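Local atomic coordinates of pyridoxine 4-oxidase (Mesorhizobium loti, PDB entry 4HA6), a protein that probably oxidises the 4-hydroxymethyl group of pyridoxine to the aldehyde pyridoxal, using bound FAD and molecular oxygen, as a member of the GMC oxidoreductase family. Residues G161-L166 with G409-L414; M320-F325 with Q330-V335. One frame throughout, in Å; residues are numbered along the deposited sequence. Where two conformers were deposited one is given.

Interaction 1 (G161-L166 with G409-L414)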
ATOM      1  N   GLY A 161       1.930 -18.473 -18.236  1.00  7.08           N
ATOM      2  CA  GLY A 161       1.599 -17.144 -18.719  1.00  7.36           C
ATOM      3  C   GLY A 161       2.283 -16.781 -20.033  1.00  9.23           C
ATOM      4  O   GLY A 161       1.663 -16.206 -20.926  1.00  8.76           O
ATOM      5  N   ALA A 162       3.568 -17.100 -20.138  1.00 12.01           N
ATOM      6  CA  ALA A 162       4.346 -16.803 -21.337  1.00 15.74           C
ATOM      7  C   ALA A 162       3.817 -17.549 -22.559  1.00  8.02           C
ATOM      8  O   ALA A 162       3.814 -17.011 -23.665  1.00 19.70           O
ATOM      9  CB  ALA A 162       5.828 -17.116 -21.106  1.00 10.48           C
ATOM     10  N   SER A 163       3.374 -18.788 -22.360  1.00 13.15           N
ATOM     11  CA  SER A 163       2.830 -19.574 -23.462  0.58 14.40           C
ATOM     12  C   SER A 163       1.534 -18.959 -23.974  1.00 15.48           C
ATOM     13  O   SER A 163       1.182 -19.123 -25.149  1.00 10.57           O
ATOM     14  CB  SER A 163       2.592 -21.022 -23.036  0.58 15.13           C
ATOM     15  OG  SER A 163       1.518 -21.121 -22.119  0.58 14.51           O
ATOM     16  N   LEU A 164       0.834 -18.236 -23.100  1.00 10.77           N
ATOM     17  CA  LEU A 164      -0.451 -17.654 -23.475  1.00  9.19           C
ATOM     18  C   LEU A 164      -0.279 -16.366 -24.280  1.00 11.22           C
ATOM     19  O   LEU A 164      -1.244 -15.835 -24.826  1.00 12.58           O
ATOM     20  CB  LEU A 164      -1.315 -17.421 -22.236  1.00 12.71           C
ATOM     21  CG  LEU A 164      -1.936 -18.712 -21.712  1.00  8.13           C
ATOM     22  CD1 LEU A 164      -2.461 -18.587 -20.273  1.00  8.80           C
ATOM     23  CD2 LEU A 164      -3.063 -19.146 -22.651  1.00  6.72           C
ATOM     24  N   GLY A 165       0.952 -15.873 -24.374  1.00 10.72           N
ATOM     25  CA  GLY A 165       1.192 -14.636 -25.095  1.00 13.51           C
ATOM     26  C   GLY A 165       1.774 -13.506 -24.266  1.00  9.97           C
ATOM     27  O   GLY A 165       2.215 -12.507 -24.830  1.00 20.69           O
ATOM     28  N   LEU A 166       1.782 -13.640 -22.939  1.00 12.20           N
ATOM     29  CA  LEU A 166       2.338 -12.581 -22.091  1.00 12.54           C
ATOM     30  C   LEU A 166       3.850 -12.445 -22.281  1.00 16.03           C
ATOM     31  O   LEU A 166       4.580 -13.427 -22.196  1.00 13.40           O
ATOM     32  CB  LEU A 166       2.027 -12.843 -20.613  1.00  5.73           C
ATOM     33  CG  LEU A 166       0.576 -12.669 -20.167  1.00 14.18           C
ATOM     34  CD1 LEU A 166       0.365 -13.307 -18.799  1.00  8.34           C
ATOM     35  CD2 LEU A 166       0.195 -11.186 -20.131  1.00 15.45           C
ATOM     36  N   GLY A 409      -3.987 -21.499 -14.681  1.00  6.78           N
ATOM     37  CA  GLY A 409      -3.899 -22.643 -13.784  1.00  8.60           C
ATOM     38  C   GLY A 409      -3.937 -24.021 -14.438  1.00 10.66           C
ATOM     39  O   GLY A 409      -3.306 -24.965 -13.943  1.00  9.31           O
ATOM     40  N   HIS A 410      -4.662 -24.141 -15.547  1.00  8.51           N
ATOM     41  CA  HIS A 410      -4.849 -25.438 -16.194  1.00 14.01           C
ATOM     42  C   HIS A 410      -3.927 -25.663 -17.384  1.00 10.28           C
ATOM     43  O   HIS A 410      -4.097 -26.632 -18.126  1.00  9.58           O
ATOM     44  CB  HIS A 410      -6.304 -25.620 -16.620  1.00  6.55           C
ATOM     45  CG  HIS A 410      -7.244 -25.789 -15.470  1.00 15.05           C
ATOM     46  ND1 HIS A 410      -7.605 -24.742 -14.646  1.00  8.16           N
ATOM     47  CD2 HIS A 410      -7.884 -26.883 -14.987  1.00 12.10           C
ATOM     48  CE1 HIS A 410      -8.442 -25.180 -13.722  1.00 11.06           C
ATOM     49  NE2 HIS A 410      -8.632 -26.477 -13.909  1.00 16.26           N
ATOM     50  N   ARG A 411      -2.961 -24.768 -17.573  1.00 15.52           N
ATOM     51  CA  ARG A 411      -2.005 -24.931 -18.667  1.00 14.71           C
ATOM     52  C   ARG A 411      -1.118 -26.153 -18.443  1.00 14.38           C
ATOM     53  O   ARG A 411      -0.761 -26.473 -17.299  1.00  5.20           O
ATOM     54  CB  ARG A 411      -1.118 -23.692 -18.807  1.00 10.22           C
ATOM     55  CG  ARG A 411      -1.850 -22.449 -19.278  1.00 10.87           C
ATOM     56  CD  ARG A 411      -2.315 -22.590 -20.738  1.00 11.43           C
ATOM     57  NE  ARG A 411      -1.184 -22.747 -21.652  1.00 13.64           N
ATOM     58  CZ  ARG A 411      -1.284 -22.750 -22.984  1.00 20.42           C
ATOM     59  NH1 ARG A 411      -2.471 -22.597 -23.575  1.00 16.53           N
ATOM     60  NH2 ARG A 411      -0.195 -22.901 -23.731  1.00 17.52           N
ATOM     61  N   ASP A 412      -0.768 -26.821 -19.541  1.00  9.52           N
ATOM     62  CA  ASP A 412       0.218 -27.906 -19.539  1.00 10.86           C
ATOM     63  C   ASP A 412       1.523 -27.551 -18.823  1.00 12.61           C
ATOM     64  O   ASP A 412       2.184 -28.422 -18.263  1.00 13.72           O
ATOM     65  CB  ASP A 412       0.558 -28.298 -20.974  1.00 17.31           C
ATOM     66  CG  ASP A 412      -0.487 -29.185 -21.601  1.00 28.01           C
ATOM     67  OD1 ASP A 412      -1.401 -29.649 -20.877  1.00 19.98           O
ATOM     68  OD2 ASP A 412      -0.380 -29.425 -22.824  1.00 24.98           O
ATOM     69  N   GLU A 413       1.902 -26.276 -18.857  1.00  8.81           N
ATOM     70  CA  GLU A 413       3.129 -25.818 -18.199  1.00  5.94           C
ATOM     71  C   GLU A 413       3.086 -26.003 -16.684  1.00  6.69           C
ATOM     72  O   GLU A 413       4.128 -25.949 -16.021  1.00 10.24           O
ATOM     73  CB  GLU A 413       3.408 -24.351 -18.538  1.00  9.59           C
ATOM     74  CG  GLU A 413       3.814 -24.115 -19.997  1.00 14.32           C
ATOM     75  CD  GLU A 413       2.648 -24.237 -20.971  1.00 14.04           C
ATOM     76  OE1 GLU A 413       2.908 -24.259 -22.190  1.00 25.72           O
ATOM     77  OE2 GLU A 413       1.478 -24.299 -20.531  1.00 12.95           O
ATOM     78  N   LEU A 414       1.891 -26.221 -16.139  1.00  5.28           N
ATOM     79  CA  LEU A 414       1.728 -26.446 -14.690  1.00 13.98           C
ATOM     80  C   LEU A 414       1.310 -27.894 -14.359  1.00 12.85           C
ATOM     81  O   LEU A 414       1.077 -28.234 -13.198  1.00 10.29           O
ATOM     82  CB  LEU A 414       0.721 -25.448 -14.100  1.00 12.42           C
ATOM     83  CG  LEU A 414       1.223 -24.063 -13.683  1.00  5.37           C
ATOM     84  CD1 LEU A 414       0.045 -23.113 -13.534  1.00  8.32           C
ATOM     85  CD2 LEU A 414       2.005 -24.129 -12.381  1.00  6.15           C
TER
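Ser-163 and Glu-413 mark the nearest backbone approach, 8.2 Å between their CA atoms, where the last turn of one helix faces the loop that follows another; the meeting is left to side chains. Arg-411 makes most of the contact. The chi2 bend (-68°) sets its CD 4.0 Å from Leu-164 CG, and a second bend at chi3 (-62°) turns the guanidinium toward Ser-163 and Leu-164, whose CD2 rests over one face of it, 3.6 Å from Arg-411 NH1. In the conformer described here, one of two, Ser-163 OG comes obliquely to the same group, 2.9 Å from Arg-411 NH2, and forms a hydrogen bond with Ala-160 O, within its own helix. Glu-413 holds the arginine from within the loop. Its OE2 takes a hydrogen bond from Arg-411 NE at 3.3 Å, part of a salt bridge, and its OE1 lies 3.4 Å from Ser-163 CB. Beyond Leu-164 the helix closes in a Schellman motif at Gly-165, whose backbone angles call for glycine. This surface contact joins the C-terminal end of helix 152-163 to the loop between helix 392-409 and strand 418-421; Leu-164 also packs on Thr-407 and Ile-408 of helix 392-409.

Interaction 2 (M320-F325 with Q330-V335)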
ATOM      1  N   MET A 320      -2.277  -7.959 -16.654  1.00  9.54           N
ATOM      2  CA  MET A 320      -2.686  -8.145 -18.041  1.00 10.22           C
ATOM      3  C   MET A 320      -3.985  -7.400 -18.342  1.00 12.15           C
ATOM      4  O   MET A 320      -4.636  -6.844 -17.446  1.00  6.14           O
ATOM      5  CB  MET A 320      -2.844  -9.645 -18.339  1.00 12.53           C
ATOM      6  CG  MET A 320      -3.940 -10.331 -17.509  1.00 10.09           C
ATOM      7  SD  MET A 320      -3.849 -12.151 -17.435  1.00 18.68           S
ATOM      8  CE  MET A 320      -2.582 -12.381 -16.188  1.00 15.97           C
ATOM      9  N   ARG A 321      -4.371  -7.392 -19.610  1.00 12.39           N
ATOM     10  CA  ARG A 321      -5.654  -6.834 -19.966  1.00  8.88           C
ATOM     11  C   ARG A 321      -6.698  -7.886 -19.597  1.00 11.05           C
ATOM     12  O   ARG A 321      -6.381  -9.074 -19.473  1.00  7.93           O
ATOM     13  CB  ARG A 321      -5.695  -6.477 -21.458  1.00 10.46           C
ATOM     14  CG  ARG A 321      -4.634  -5.445 -21.880  1.00 10.89           C
ATOM     15  CD  ARG A 321      -4.885  -4.059 -21.272  1.00  5.39           C
ATOM     16  NE  ARG A 321      -6.045  -3.427 -21.884  1.00 15.82           N
ATOM     17  CZ  ARG A 321      -6.508  -2.223 -21.559  1.00 24.53           C
ATOM     18  NH1 ARG A 321      -5.899  -1.501 -20.620  1.00 11.50           N
ATOM     19  NH2 ARG A 321      -7.583  -1.745 -22.174  1.00 18.29           N
ATOM     20  N   ALA A 322      -7.931  -7.452 -19.389  1.00  8.72           N
ATOM     21  CA  ALA A 322      -8.982  -8.373 -18.977  1.00 12.35           C
ATOM     22  C   ALA A 322      -9.485  -9.294 -20.101  1.00 14.63           C
ATOM     23  O   ALA A 322     -10.111 -10.309 -19.813  1.00 14.84           O
ATOM     24  CB  ALA A 322     -10.133  -7.610 -18.372  1.00  8.20           C
ATOM     25  N   ASP A 323      -9.224  -8.956 -21.363  1.00  9.73           N
ATOM     26  CA  ASP A 323      -9.836  -9.703 -22.474  1.00 20.52           C
ATOM     27  C   ASP A 323      -8.834 -10.406 -23.395  1.00 25.17           C
ATOM     28  O   ASP A 323      -9.216 -10.989 -24.420  1.00 17.75           O
ATOM     29  CB  ASP A 323     -10.761  -8.797 -23.306  1.00 20.14           C
ATOM     30  CG  ASP A 323     -10.039  -7.583 -23.877  1.00 24.74           C
ATOM     31  OD1 ASP A 323      -8.807  -7.467 -23.697  1.00 29.05           O
ATOM     32  OD2 ASP A 323     -10.703  -6.738 -24.512  1.00 31.02           O
ATOM     33  N   SER A 324      -7.558 -10.354 -23.030  1.00 14.95           N
ATOM     34  CA  SER A 324      -6.513 -10.882 -23.899  1.00 22.05           C
ATOM     35  C   SER A 324      -5.175 -11.025 -23.197  1.00 18.59           C
ATOM     36  O   SER A 324      -4.751 -10.141 -22.446  1.00 16.88           O
ATOM     37  CB  SER A 324      -6.331  -9.966 -25.104  1.00 22.40           C
ATOM     38  OG  SER A 324      -5.117 -10.258 -25.769  1.00 18.18           O
ATOM     39  N   PHE A 325      -4.489 -12.128 -23.459  1.00 12.28           N
ATOM     40  CA  PHE A 325      -3.162 -12.318 -22.884  1.00 15.55           C
ATOM     41  C   PHE A 325      -2.071 -11.639 -23.721  1.00 12.09           C
ATOM     42  O   PHE A 325      -0.941 -11.483 -23.267  1.00 11.42           O
ATOM     43  CB  PHE A 325      -2.854 -13.810 -22.729  1.00 15.83           C
ATOM     44  CG  PHE A 325      -3.725 -14.510 -21.726  1.00 11.22           C
ATOM     45  CD1 PHE A 325      -3.477 -14.381 -20.361  1.00 11.85           C
ATOM     46  CD2 PHE A 325      -4.774 -15.309 -22.145  1.00 10.93           C
ATOM     47  CE1 PHE A 325      -4.271 -15.029 -19.429  1.00 14.70           C
ATOM     48  CE2 PHE A 325      -5.572 -15.966 -21.230  1.00  9.50           C
ATOM     49  CZ  PHE A 325      -5.317 -15.833 -19.861  1.00 12.02           C
ATOM     50  N   GLN A 330      -2.162  -0.550 -20.113  1.00  8.37           N
ATOM     51  CA  GLN A 330      -2.442  -0.463 -18.682  1.00 10.39           C
ATOM     52  C   GLN A 330      -3.130  -1.722 -18.174  1.00  5.04           C
ATOM     53  O   GLN A 330      -4.091  -2.191 -18.790  1.00  8.30           O
ATOM     54  CB  GLN A 330      -3.322   0.736 -18.376  1.00  7.86           C
ATOM     55  CG  GLN A 330      -3.477   0.972 -16.887  1.00  7.86           C
ATOM     56  CD  GLN A 330      -4.392   2.118 -16.600  1.00 14.50           C
ATOM     57  OE1 GLN A 330      -5.347   2.330 -17.341  1.00  7.01           O
ATOM     58  NE2 GLN A 330      -4.114   2.880 -15.523  1.00  7.50           N
ATOM     59  N   PRO A 331      -2.627  -2.293 -17.066  1.00  9.19           N
ATOM     60  CA  PRO A 331      -3.258  -3.526 -16.567  1.00  9.61           C
ATOM     61  C   PRO A 331      -4.720  -3.303 -16.211  1.00  6.56           C
ATOM     62  O   PRO A 331      -5.094  -2.180 -15.854  1.00  7.23           O
ATOM     63  CB  PRO A 331      -2.471  -3.840 -15.288  1.00  6.79           C
ATOM     64  CG  PRO A 331      -1.119  -3.178 -15.475  1.00  4.75           C
ATOM     65  CD  PRO A 331      -1.382  -1.953 -16.342  1.00  8.53           C
ATOM     66  N   GLU A 332      -5.528  -4.360 -16.306  1.00  7.14           N
ATOM     67  CA  GLU A 332      -6.906  -4.321 -15.815  1.00 11.68           C
ATOM     68  C   GLU A 332      -7.137  -5.397 -14.753  1.00  7.26           C
ATOM     69  O   GLU A 332      -7.949  -5.222 -13.844  1.00  6.81           O
ATOM     70  CB  GLU A 332      -7.906  -4.518 -16.961  1.00  8.36           C
ATOM     71  CG  GLU A 332      -7.776  -3.507 -18.072  1.00 15.65           C
ATOM     72  CD  GLU A 332      -8.807  -3.729 -19.156  1.00 18.92           C
ATOM     73  OE1 GLU A 332      -8.829  -4.841 -19.746  1.00  5.81           O
ATOM     74  OE2 GLU A 332      -9.598  -2.793 -19.404  1.00 18.83           O
ATOM     75  N   ILE A 333      -6.434  -6.520 -14.877  1.00  9.23           N
ATOM     76  CA  ILE A 333      -6.525  -7.582 -13.876  1.00  5.02           C
ATOM     77  C   ILE A 333      -5.126  -8.091 -13.549  1.00  4.89           C
ATOM     78  O   ILE A 333      -4.140  -7.690 -14.182  1.00  5.41           O
ATOM     79  CB  ILE A 333      -7.419  -8.774 -14.343  1.00  4.32           C
ATOM     80  CG1 ILE A 333      -6.868  -9.384 -15.638  1.00  6.41           C
ATOM     81  CG2 ILE A 333      -8.877  -8.363 -14.521  1.00  5.44           C
ATOM     82  CD1 ILE A 333      -7.758 -10.466 -16.254  1.00  7.32           C
ATOM     83  N   VAL A 334      -5.047  -8.978 -12.563  1.00  4.37           N
ATOM     84  CA  VAL A 334      -3.782  -9.574 -12.146  1.00  7.84           C
ATOM     85  C   VAL A 334      -4.054 -10.996 -11.666  1.00  5.09           C
ATOM     86  O   VAL A 334      -5.100 -11.267 -11.069  1.00  2.56           O
ATOM     87  CB  VAL A 334      -3.114  -8.756 -11.007  1.00  8.59           C
ATOM     88  CG1 VAL A 334      -4.061  -8.593  -9.836  1.00  3.25           C
ATOM     89  CG2 VAL A 334      -1.793  -9.411 -10.557  1.00  3.82           C
ATOM     90  N   VAL A 335      -3.145 -11.915 -11.981  1.00  5.17           N
ATOM     91  CA  VAL A 335      -3.203 -13.266 -11.439  1.00  7.10           C
ATOM     92  C   VAL A 335      -1.834 -13.542 -10.854  1.00  8.20           C
ATOM     93  O   VAL A 335      -0.832 -13.416 -11.552  1.00 14.78           O
ATOM     94  CB  VAL A 335      -3.516 -14.335 -12.515  1.00  4.58           C
ATOM     95  CG1 VAL A 335      -3.378 -15.732 -11.925  1.00  7.75           C
ATOM     96  CG2 VAL A 335      -4.912 -14.136 -13.086  1.00  7.20           C
TER
HETATM   97  O   HOH W   1      -6.950   0.189 -17.916  1.00 17.89           O
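Two bends in Arg-321, at chi2 (-67°) and chi3 (-71°), curl its guanidinium back over Glu-332, whose CG stands beside its own backbone N on an otherwise extended chain. The two flat groups stack with planes 5° apart, Glu-332 CD over the guanidinium centre. Arg-321 NH2 and Glu-332 OE2, 3.6 Å apart, form a salt bridge of charges alone, since no N-H points at that oxygen. Arg-321 NH1 instead donates a hydrogen bond to a lone pair of Gln-330 O at 2.7 Å, in the carbonyl plane, while Glu-332 OE1 uses its anti lone pair to accept from Ala-322 N at 2.8 Å. A leucine in place of Arg-321 would probably leave Gln-330 O without this donor and Glu-332 without its stacked countercharge. The backbone here forms a classic beta bulge: Met-320 O accepts from Glu-332 N (2.9 Å) and Ile-333 N (3.2 Å), which reach it from opposite faces of its plane. Met-320 CG meets Ile-333 CG1 at 3.6 Å on a shared face of the sheet. The bulge lies where strands 314-320 and 333-338 pair antiparallel; helix 392-409 packs against Ile-333 and Val-335, and strand 355-362 flanks 333-338.

In the fold
Two contacts of very different reach illustrate how local and distant closures combine in one fold. From the N terminus, the chain passes through helix 152-163, whose end supplies the first side of interaction 1; its partner, after helix 392-409, comes 243 residues later. Inside that long loop nests interaction 2, a short hairpin-like closure with four residues between its segments, joining strands 314-320 and 333-338 of the antiparallel sheet. The centres lie 14 Å apart, and the contacts touch where Leu-164 and Leu-166 pack on Phe-325, and Leu-166 on Met-320 as well: Leu-164 O lies 3.3 Å from Phe-325 CB. Helix 392-409 borders both, so helix, loop and sheet edge meet in one region of the fold.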